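Local coordinates for protein protoporphyrinogen oxidase (Exiguobacterium sibiricum, PDB 3LOV) that probably oxidises coproporphyrinogen III to coproporphyrin III with FAD and molecular oxygen, a step of heme b biosynthesis, at residues A[291-303]-A[420-432]. Residues are numbered along the deposited sequence; the frame is centred on the assembly and turned at random.
Sequences VQLLPDAHLPELE and RIQRVREEVLAQY
With CG anti to the backbone N in both (chi1 -169° and 170°), Arg-423 and Glu-427 lean from one helix toward the loop 294-299 and hold both backbone polar groups of His-298, a worked case of helix side chains fixing a loop by its main-chain N-H and C=O. Glu-427 OE2 accepts a hydrogen bond from His-298 N at 2.7 Å, using its anti lone pair, while Arg-423 NH1 donates to His-298 O at 2.7 Å in the carbonyl plane. The same NH1 makes a weakly directed salt bridge to Glu-301 OE1 (3.0 Å); Glu-427 OE1, 3.5 Å from Arg-423 NH2 and well out of the guanidinium plane, adds charge attraction alone. Just past the helix's C-terminal end, Leu-294 CD2 sits over the centre of one face of the Tyr-432 ring, 3.7 Å from the centroid, and Asp-296 N donates to Tyr-432 OH at 3.1 Å. A leucine in place of Tyr-432 would probably leave that amide without its acceptor and Leu-294 without a flat surface to rest on. Below these polar groups, Val-424 CG1 packs on Leu-299 and Leu-302. Arg-262 salt-bridges Asp-296 and forms a cation-pi contact with Tyr-432. Deeper in, Val-424 and Val-428 lie against strand 435-437, an outermost strand of the parallel, Rossmann-type sheet, and Leu-302 meets helix 287-293.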
loop_
_atom_site.group_PDB
_atom_site.type_symbol
_atom_site.label_atom_id
_atom_site.label_comp_id
_atom_site.label_asym_id
_atom_site.label_seq_id
_atom_site.Cartn_x
_atom_site.Cartn_y
_atom_site.Cartn_z
ATOM N N VAL A 291 15.010 13.927 -5.290
ATOM C CA VAL A 291 15.324 15.314 -4.957
ATOM C C VAL A 291 16.838 15.529 -4.958
ATOM O O VAL A 291 17.307 16.507 -5.529
ATOM C CB VAL A 291 14.772 15.710 -3.564
ATOM C CG1 VAL A 291 15.338 17.061 -3.115
ATOM C CG2 VAL A 291 13.232 15.664 -3.569
ATOM N N GLN A 292 17.588 14.610 -4.357
ATOM C CA GLN A 292 19.041 14.761 -4.255
ATOM C C GLN A 292 19.728 14.592 -5.613
ATOM O O GLN A 292 20.673 15.298 -5.907
ATOM C CB GLN A 292 19.647 13.739 -3.320
ATOM C CG GLN A 292 19.911 14.224 -1.945
ATOM C CD GLN A 292 20.815 13.261 -1.210
ATOM O OE1 GLN A 292 20.593 12.046 -1.238
ATOM N NE2 GLN A 292 21.851 13.789 -0.568
ATOM N N LEU A 293 19.265 13.627 -6.410
ATOM C CA LEU A 293 19.833 13.355 -7.735
ATOM C C LEU A 293 19.546 14.441 -8.771
ATOM O O LEU A 293 20.251 14.533 -9.791
ATOM C CB LEU A 293 19.310 12.009 -8.279
ATOM C CG LEU A 293 19.785 10.718 -7.600
ATOM C CD1 LEU A 293 18.931 9.581 -8.134
ATOM C CD2 LEU A 293 21.279 10.423 -7.775
ATOM N N LEU A 294 18.514 15.260 -8.545
ATOM C CA LEU A 294 18.134 16.298 -9.521
ATOM C C LEU A 294 18.209 17.692 -8.915
ATOM O O LEU A 294 17.188 18.355 -8.750
ATOM C CB LEU A 294 16.744 16.026 -10.107
ATOM C CG LEU A 294 16.501 14.642 -10.720
ATOM C CD1 LEU A 294 14.982 14.416 -10.971
ATOM C CD2 LEU A 294 17.350 14.413 -12.024
ATOM N N PRO A 295 19.430 18.160 -8.630
ATOM C CA PRO A 295 19.612 19.402 -7.873
ATOM C C PRO A 295 19.188 20.680 -8.583
ATOM O O PRO A 295 18.924 21.655 -7.897
ATOM C CB PRO A 295 21.120 19.421 -7.590
ATOM C CG PRO A 295 21.707 18.534 -8.645
ATOM C CD PRO A 295 20.714 17.459 -8.826
ATOM N N ASP A 296 19.107 20.677 -9.915
ATOM C CA ASP A 296 18.601 21.831 -10.667
ATOM C C ASP A 296 17.099 21.900 -10.711
ATOM O O ASP A 296 16.544 22.837 -11.244
ATOM C CB ASP A 296 19.112 21.795 -12.110
ATOM C CG ASP A 296 20.624 21.764 -12.187
ATOM O OD1 ASP A 296 21.260 22.152 -11.196
ATOM O OD2 ASP A 296 21.167 21.311 -13.218
ATOM N N ALA A 297 16.431 20.883 -10.186
ATOM C CA ALA A 297 15.006 20.896 -10.137
ATOM C C ALA A 297 14.563 21.347 -8.743
ATOM O O ALA A 297 15.079 20.891 -7.736
ATOM C CB ALA A 297 14.464 19.550 -10.473
ATOM N N HIS A 298 13.578 22.236 -8.705
ATOM C CA HIS A 298 13.012 22.748 -7.454
ATOM C C HIS A 298 11.765 21.920 -7.138
ATOM O O HIS A 298 10.728 22.087 -7.771
ATOM C CB HIS A 298 12.656 24.246 -7.613
ATOM C CG HIS A 298 12.080 24.880 -6.376
ATOM N ND1 HIS A 298 12.709 24.832 -5.151
ATOM C CD2 HIS A 298 10.922 25.561 -6.180
ATOM C CE1 HIS A 298 11.977 25.474 -4.255
ATOM N NE2 HIS A 298 10.883 25.912 -4.850
ATOM N N LEU A 299 11.897 21.011 -6.168
ATOM C CA LEU A 299 10.910 19.968 -5.912
ATOM C C LEU A 299 10.432 19.958 -4.436
ATOM O O LEU A 299 10.546 18.944 -3.740
ATOM C CB LEU A 299 11.582 18.641 -6.249
ATOM C CG LEU A 299 12.003 18.435 -7.715
ATOM C CD1 LEU A 299 12.557 16.996 -7.961
ATOM C CD2 LEU A 299 10.865 18.723 -8.642
ATOM N N PRO A 300 9.935 21.106 -3.928
ATOM C CA PRO A 300 9.562 21.156 -2.509
ATOM C C PRO A 300 8.424 20.176 -2.215
ATOM O O PRO A 300 8.351 19.646 -1.105
ATOM C CB PRO A 300 9.098 22.610 -2.314
ATOM C CG PRO A 300 8.684 23.068 -3.682
ATOM C CD PRO A 300 9.649 22.375 -4.617
ATOM N N GLU A 301 7.547 19.950 -3.204
ATOM C CA GLU A 301 6.462 18.965 -3.067
ATOM C C GLU A 301 7.021 17.616 -2.635
ATOM O O GLU A 301 6.496 16.981 -1.721
ATOM C CB GLU A 301 5.679 18.785 -4.355
ATOM C CG GLU A 301 4.963 20.028 -4.834
ATOM C CD GLU A 301 5.857 20.966 -5.663
ATOM O OE1 GLU A 301 7.076 20.749 -5.789
ATOM O OE2 GLU A 301 5.317 21.903 -6.249
ATOM N N LEU A 302 8.125 17.197 -3.232
ATOM C CA LEU A 302 8.760 15.947 -2.819
ATOM C C LEU A 302 9.506 16.051 -1.489
ATOM O O LEU A 302 9.556 15.076 -0.749
ATOM C CB LEU A 302 9.696 15.415 -3.905
ATOM C CG LEU A 302 9.022 14.904 -5.172
ATOM C CD1 LEU A 302 10.062 14.134 -6.014
ATOM C CD2 LEU A 302 7.842 14.008 -4.875
ATOM N N GLU A 303 10.095 17.216 -1.177
ATOM C CA GLU A 303 10.751 17.406 0.146
ATOM C C GLU A 303 9.731 17.328 1.302
ATOM O O GLU A 303 10.048 16.889 2.375
ATOM C CB GLU A 303 11.489 18.754 0.223
ATOM C CG GLU A 303 12.681 18.844 -0.708
ATOM C CD GLU A 303 13.158 20.268 -0.982
ATOM O OE1 GLU A 303 12.498 21.248 -0.583
ATOM O OE2 GLU A 303 14.186 20.400 -1.660
ATOM N N ARG A 420 0.090 18.361 -7.162
ATOM C CA ARG A 420 1.488 18.577 -6.807
ATOM C C ARG A 420 2.456 17.666 -7.619
ATOM O O ARG A 420 3.518 18.102 -8.078
ATOM C CB ARG A 420 1.674 18.399 -5.318
ATOM C CG ARG A 420 1.155 19.598 -4.503
ATOM C CD ARG A 420 1.609 19.498 -3.062
ATOM N NE ARG A 420 1.059 18.331 -2.345
ATOM C CZ ARG A 420 -0.155 18.298 -1.799
ATOM N NH1 ARG A 420 -0.953 19.365 -1.861
ATOM N NH2 ARG A 420 -0.550 17.228 -1.135
ATOM N N ILE A 421 2.078 16.413 -7.804
ATOM C CA ILE A 421 2.919 15.495 -8.558
ATOM C C ILE A 421 2.994 15.935 -10.045
ATOM O O ILE A 421 4.053 15.824 -10.640
ATOM C CB ILE A 421 2.411 14.092 -8.426
ATOM C CG1 ILE A 421 2.632 13.585 -6.968
ATOM C CG2 ILE A 421 2.968 13.142 -9.547
ATOM C CD1 ILE A 421 4.038 13.752 -6.366
ATOM N N GLN A 422 1.899 16.410 -10.651
ATOM C CA GLN A 422 1.929 16.977 -12.024
ATOM C C GLN A 422 2.956 18.114 -12.091
ATOM O O GLN A 422 3.772 18.213 -13.024
ATOM C CB GLN A 422 0.518 17.472 -12.456
ATOM C CG GLN A 422 0.513 18.567 -13.549
ATOM C CD GLN A 422 -0.893 19.049 -13.967
ATOM O OE1 GLN A 422 -1.914 18.494 -13.558
ATOM N NE2 GLN A 422 -0.932 20.084 -14.797
ATOM N N ARG A 423 2.914 18.998 -11.099
ATOM C CA ARG A 423 3.862 20.087 -11.082
ATOM C C ARG A 423 5.307 19.575 -10.908
ATOM O O ARG A 423 6.183 20.057 -11.586
ATOM C CB ARG A 423 3.473 21.154 -10.039
ATOM C CG ARG A 423 4.291 22.476 -10.151
ATOM C CD ARG A 423 5.508 22.386 -9.264
ATOM N NE ARG A 423 6.642 23.226 -9.638
ATOM C CZ ARG A 423 7.849 23.112 -9.096
ATOM N NH1 ARG A 423 8.088 22.165 -8.181
ATOM N NH2 ARG A 423 8.828 23.933 -9.473
ATOM N N VAL A 424 5.557 18.596 -10.029
ATOM C CA VAL A 424 6.893 17.973 -9.899
ATOM C C VAL A 424 7.392 17.459 -11.289
ATOM O O VAL A 424 8.492 17.810 -11.736
ATOM C CB VAL A 424 6.904 16.855 -8.765
ATOM C CG1 VAL A 424 8.085 15.887 -8.879
ATOM C CG2 VAL A 424 6.873 17.471 -7.357
ATOM N N ARG A 425 6.540 16.726 -12.002
ATOM C CA ARG A 425 6.892 16.149 -13.304
ATOM C C ARG A 425 7.215 17.190 -14.376
ATOM O O ARG A 425 8.164 16.991 -15.154
ATOM C CB ARG A 425 5.791 15.215 -13.787
ATOM C CG ARG A 425 5.729 13.907 -12.951
ATOM C CD ARG A 425 4.748 12.930 -13.576
ATOM N NE ARG A 425 4.973 11.552 -13.142
ATOM C CZ ARG A 425 4.054 10.770 -12.571
ATOM N NH1 ARG A 425 2.798 11.179 -12.376
ATOM N NH2 ARG A 425 4.380 9.535 -12.245
ATOM N N GLU A 426 6.487 18.317 -14.367
ATOM C CA GLU A 426 6.739 19.435 -15.290
ATOM C C GLU A 426 8.054 20.118 -14.989
ATOM O O GLU A 426 8.790 20.513 -15.898
ATOM C CB GLU A 426 5.609 20.472 -15.194
ATOM C CG GLU A 426 4.300 19.969 -15.760
ATOM C CD GLU A 426 3.130 20.889 -15.439
ATOM O OE1 GLU A 426 3.374 22.001 -14.901
ATOM O OE2 GLU A 426 1.972 20.487 -15.720
ATOM N N GLU A 427 8.352 20.279 -13.705
ATOM C CA GLU A 427 9.613 20.831 -13.320
ATOM C C GLU A 427 10.746 19.912 -13.742
ATOM O O GLU A 427 11.761 20.373 -14.240
ATOM C CB GLU A 427 9.680 21.043 -11.817
ATOM C CG GLU A 427 11.070 21.404 -11.286
ATOM C CD GLU A 427 11.478 22.871 -11.529
ATOM O OE1 GLU A 427 10.842 23.554 -12.345
ATOM O OE2 GLU A 427 12.424 23.336 -10.865
ATOM N N VAL A 428 10.630 18.618 -13.469
ATOM C CA VAL A 428 11.683 17.685 -13.909
ATOM C C VAL A 428 11.827 17.703 -15.437
ATOM O O VAL A 428 12.921 17.726 -15.969
ATOM C CB VAL A 428 11.464 16.282 -13.377
ATOM C CG1 VAL A 428 12.477 15.304 -14.002
ATOM C CG2 VAL A 428 11.571 16.272 -11.842
ATOM N N LEU A 429 10.732 17.715 -16.164
ATOM C CA LEU A 429 10.870 17.700 -17.604
ATOM C C LEU A 429 11.509 19.005 -18.139
ATOM O O LEU A 429 12.315 18.958 -19.064
ATOM C CB LEU A 429 9.552 17.315 -18.292
ATOM C CG LEU A 429 9.347 15.779 -18.260
ATOM C CD1 LEU A 429 7.849 15.353 -18.555
ATOM C CD2 LEU A 429 10.374 14.987 -19.162
ATOM N N ALA A 430 11.235 20.132 -17.485
ATOM C CA ALA A 430 11.778 21.403 -17.902
ATOM C C ALA A 430 13.280 21.528 -17.528
ATOM O O ALA A 430 14.062 22.057 -18.296
ATOM C CB ALA A 430 10.953 22.581 -17.298
ATOM N N GLN A 431 13.684 21.016 -16.374
ATOM C CA GLN A 431 15.080 21.065 -15.976
ATOM C C GLN A 431 15.897 19.895 -16.482
ATOM O O GLN A 431 17.105 20.040 -16.683
ATOM C CB GLN A 431 15.208 21.153 -14.466
ATOM C CG GLN A 431 14.714 22.483 -13.948
ATOM C CD GLN A 431 15.493 23.655 -14.558
ATOM O OE1 GLN A 431 16.694 23.789 -14.358
ATOM N NE2 GLN A 431 14.808 24.483 -15.292
ATOM N N TYR A 432 15.252 18.729 -16.654
ATOM C CA TYR A 432 15.925 17.535 -17.174
ATOM C C TYR A 432 15.081 16.814 -18.230
ATOM O O TYR A 432 14.500 15.758 -17.974
ATOM C CB TYR A 432 16.234 16.583 -16.039
ATOM C CG TYR A 432 17.177 17.106 -14.977
ATOM C CD1 TYR A 432 16.694 17.896 -13.886
ATOM C CD2 TYR A 432 18.519 16.776 -15.001
ATOM C CE1 TYR A 432 17.541 18.335 -12.900
ATOM C CE2 TYR A 432 19.385 17.212 -13.990
ATOM C CZ TYR A 432 18.892 17.978 -12.947
ATOM O OH TYR A 432 19.742 18.399 -11.946
#